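Local coordinates for bromodomain adjacent to zinc finger domain protein 2B (Homo sapiens, PDB 4QF3), which probably recognises histone tails through its PHD zinc finger and may act in chromatin-linked control of transcription, at residues E19-C24 and G30-C35. Numbering follows the deposited sequence.
With ZN (zinc ion), chain C; ZN (zinc ion), chain D.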
ATOM      1  N   GLU A  19       6.884   6.061  -5.044  1.00 24.67           N
ATOM      2  CA  GLU A  19       6.034   5.831  -6.224  1.00 26.79           C
ATOM      3  C   GLU A  19       5.471   4.407  -6.226  1.00 26.44           C
ATOM      4  O   GLU A  19       4.384   4.139  -6.758  1.00 27.26           O
ATOM      5  CB  GLU A  19       6.836   6.069  -7.514  1.00 34.69           C
ATOM      6  CG  GLU A  19       6.102   5.692  -8.795  1.00 38.32           C
ATOM      7  CD  GLU A  19       6.673   6.409 -10.018  1.00 34.12           C
ATOM      8  OE1 GLU A  19       6.484   7.640 -10.071  1.00 44.62           O
ATOM      9  OE2 GLU A  19       7.303   5.746 -10.867  1.00 56.79           O
ATOM     10  N   LEU A  20       6.216   3.496  -5.593  1.00 25.43           N
ATOM     11  CA  LEU A  20       5.863   2.082  -5.554  1.00 20.09           C
ATOM     12  C   LEU A  20       5.228   1.676  -4.213  1.00 17.66           C
ATOM     13  O   LEU A  20       4.798   0.519  -4.050  1.00 18.81           O
ATOM     14  CB  LEU A  20       7.099   1.213  -5.810  1.00 20.82           C
ATOM     15  CG  LEU A  20       7.770   1.448  -7.188  1.00 23.84           C
ATOM     16  CD1 LEU A  20       9.044   0.612  -7.266  1.00 24.74           C
ATOM     17  CD2 LEU A  20       6.845   1.170  -8.364  1.00 26.06           C
ATOM     18  N   LEU A  21       5.186   2.608  -3.273  1.00 18.11           N
ATOM     19  CA  LEU A  21       4.591   2.348  -1.988  1.00 18.77           C
ATOM     20  C   LEU A  21       3.106   2.706  -2.080  1.00 19.81           C
ATOM     21  O   LEU A  21       2.677   3.874  -1.967  1.00 21.28           O
ATOM     22  CB  LEU A  21       5.359   3.126  -0.905  1.00 21.09           C
ATOM     23  CG  LEU A  21       4.828   3.039   0.506  1.00 26.41           C
ATOM     24  CD1 LEU A  21       4.849   1.613   0.972  1.00 26.68           C
ATOM     25  CD2 LEU A  21       5.707   3.898   1.422  1.00 29.74           C
ATOM     26  N   LEU A  22       2.327   1.671  -2.321  1.00 17.52           N
ATOM     27  CA  LEU A  22       0.861   1.803  -2.501  1.00 15.64           C
ATOM     28  C   LEU A  22       0.095   2.093  -1.222  1.00 17.06           C
ATOM     29  O   LEU A  22       0.215   1.312  -0.263  1.00 21.98           O
ATOM     30  CB  LEU A  22       0.311   0.542  -3.188  1.00 15.82           C
ATOM     31  CG  LEU A  22       1.024   0.094  -4.453  1.00 17.20           C
ATOM     32  CD1 LEU A  22       0.221  -1.061  -4.991  1.00 18.08           C
ATOM     33  CD2 LEU A  22       1.231   1.195  -5.496  1.00 18.07           C
ATOM     34  N   LEU A  23      -0.650   3.191  -1.215  1.00 20.81           N
ATOM     35  CA  LEU A  23      -1.343   3.648  -0.027  1.00 21.86           C
ATOM     36  C   LEU A  23      -2.797   3.381  -0.239  1.00 18.16           C
ATOM     37  O   LEU A  23      -3.405   3.849  -1.240  1.00 23.16           O
ATOM     38  CB  LEU A  23      -1.109   5.147   0.219  1.00 28.93           C
ATOM     39  CG  LEU A  23       0.333   5.624   0.032  1.00 55.56           C
ATOM     40  CD1 LEU A  23       0.451   7.147   0.119  1.00 58.49           C
ATOM     41  CD2 LEU A  23       1.232   4.929   1.046  1.00 61.62           C
ATOM     42  N   CYS A  24      -3.377   2.658   0.707  1.00 20.13           N
ATOM     43  CA  CYS A  24      -4.758   2.208   0.613  1.00 19.54           C
ATOM     44  C   CYS A  24      -5.723   3.343   0.936  1.00 23.20           C
ATOM     45  O   CYS A  24      -5.621   3.939   2.002  1.00 25.70           O
ATOM     46  CB  CYS A  24      -5.073   1.018   1.507  1.00 20.39           C
ATOM     47  SG  CYS A  24      -6.795   0.436   1.339  1.00 20.58           S
ATOM     48  N   GLY A  30       0.086   1.011   3.951  1.00 21.48           N
ATOM     49  CA  GLY A  30       0.983   1.008   2.791  1.00 19.47           C
ATOM     50  C   GLY A  30       1.635  -0.321   2.533  1.00 19.39           C
ATOM     51  O   GLY A  30       1.850  -1.134   3.420  1.00 20.50           O
ATOM     52  N   CYS A  31       1.909  -0.597   1.250  1.00 17.72           N
ATOM     53  CA  CYS A  31       2.676  -1.761   0.909  1.00 17.46           C
ATOM     54  C   CYS A  31       3.315  -1.566  -0.449  1.00 18.24           C
ATOM     55  O   CYS A  31       2.639  -1.172  -1.411  1.00 16.24           O
ATOM     56  CB  CYS A  31       1.794  -3.002   0.912  1.00 20.23           C
ATOM     57  SG  CYS A  31       2.654  -4.595   0.805  1.00 21.53           S
ATOM     58  N   HIS A  32       4.600  -1.869  -0.567  1.00 16.22           N
ATOM     59  CA  HIS A  32       5.247  -1.757  -1.891  1.00 17.13           C
ATOM     60  C   HIS A  32       4.755  -2.793  -2.886  1.00 15.49           C
ATOM     61  O   HIS A  32       4.464  -3.917  -2.516  1.00 16.01           O
ATOM     62  CB  HIS A  32       6.745  -2.015  -1.765  1.00 18.62           C
ATOM     63  CG  HIS A  32       7.489  -0.937  -1.015  1.00 17.15           C
ATOM     64  ND1 HIS A  32       8.080  -1.146   0.216  1.00 21.96           N
ATOM     65  CD2 HIS A  32       7.718   0.360  -1.336  1.00 21.37           C
ATOM     66  CE1 HIS A  32       8.687  -0.030   0.597  1.00 16.20           C
ATOM     67  NE2 HIS A  32       8.479   0.898  -0.325  1.00 19.41           N
ATOM     68  N   THR A  33       4.701  -2.385  -4.150  1.00 16.78           N
ATOM     69  CA  THR A  33       4.343  -3.310  -5.200  1.00 19.15           C
ATOM     70  C   THR A  33       5.149  -4.620  -5.073  1.00 17.03           C
ATOM     71  O   THR A  33       4.608  -5.748  -5.177  1.00 18.88           O
ATOM     72  CB  THR A  33       4.657  -2.628  -6.547  1.00 19.54           C
ATOM     73  OG1 THR A  33       5.997  -2.118  -6.516  1.00 20.19           O
ATOM     74  CG2 THR A  33       3.671  -1.550  -6.917  1.00 19.84           C
ATOM     75  N   TYR A  34       6.465  -4.511  -4.823  1.00 18.09           N
ATOM     76  CA  TYR A  34       7.383  -5.640  -4.843  1.00 16.42           C
ATOM     77  C   TYR A  34       7.447  -6.403  -3.539  1.00 18.47           C
ATOM     78  O   TYR A  34       8.127  -7.416  -3.441  1.00 21.07           O
ATOM     79  CB  TYR A  34       8.788  -5.145  -5.241  1.00 19.70           C
ATOM     80  CG  TYR A  34       9.300  -3.980  -4.397  1.00 18.67           C
ATOM     81  CD1 TYR A  34       9.772  -4.176  -3.095  1.00 18.90           C
ATOM     82  CD2 TYR A  34       9.286  -2.701  -4.879  1.00 18.76           C
ATOM     83  CE1 TYR A  34      10.238  -3.123  -2.344  1.00 20.13           C
ATOM     84  CE2 TYR A  34       9.779  -1.642  -4.147  1.00 19.57           C
ATOM     85  CZ  TYR A  34      10.238  -1.866  -2.855  1.00 22.46           C
ATOM     86  OH  TYR A  34      10.684  -0.759  -2.114  1.00 24.24           O
ATOM     87  N   CYS A  35       6.730  -5.895  -2.532  1.00 17.96           N
ATOM     88  CA  CYS A  35       6.591  -6.549  -1.221  1.00 20.68           C
ATOM     89  C   CYS A  35       5.303  -7.359  -1.126  1.00 18.94           C
ATOM     90  O   CYS A  35       5.236  -8.277  -0.314  1.00 21.03           O
ATOM     91  CB  CYS A  35       6.634  -5.553  -0.043  1.00 20.35           C
ATOM     92  SG  CYS A  35       8.289  -4.860   0.181  1.00 21.42           S
TER
HETATM   93 ZN    ZN C2001       8.027  -2.942   1.385  1.00 20.58          ZN
HETATM   94 ZN    ZN D2002      -6.860  -1.177   3.027  1.00 21.94          ZN
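The antiparallel beta hairpin of the PHD finger pairs strand 21-23 with strand 30-32 and links the two zinc sites of its cross-braced fold. Leu-22 and Cys-31 form the hydrogen-bonded pair: Cys-31 N meets Leu-22 O at 3.0 Å, while Leu-22 N reaches Cys-31 O from above the carbonyl plane. Thr-33 N donates to Leu-20 O (2.9 Å), lying in the carbonyl plane. Leucine suits position 20 because it is long enough to touch two partners: Leu-20 CB lies 3.6 Å from Thr-33 OG1, and methyl CD1 reaches the edge of the Tyr-34 ring, 3.9 Å from CE2. An alanine here, lacking CD1, would probably leave the Tyr-34 edge without this apolar neighbour. Leu-22, on the face opposite Leu-21 and His-32, packs CD2 against Thr-33 CG2 and touches Trp-48. Gly-30 suits its place, since a side chain would crowd Leu-21 CD1. Cys-24 binds one zinc ion, His-32 ND1 and Cys-35 the other. Zinc at ND1 and the hydrogen bond from NE2 to Asp-16 O together hold the imidazole's rotation, and with CG anti to its backbone N (chi1 177°) Leu-21 sets CD1 over one ring face, 3.9 Å from the His-32 centroid, opposite Tyr-34 OH.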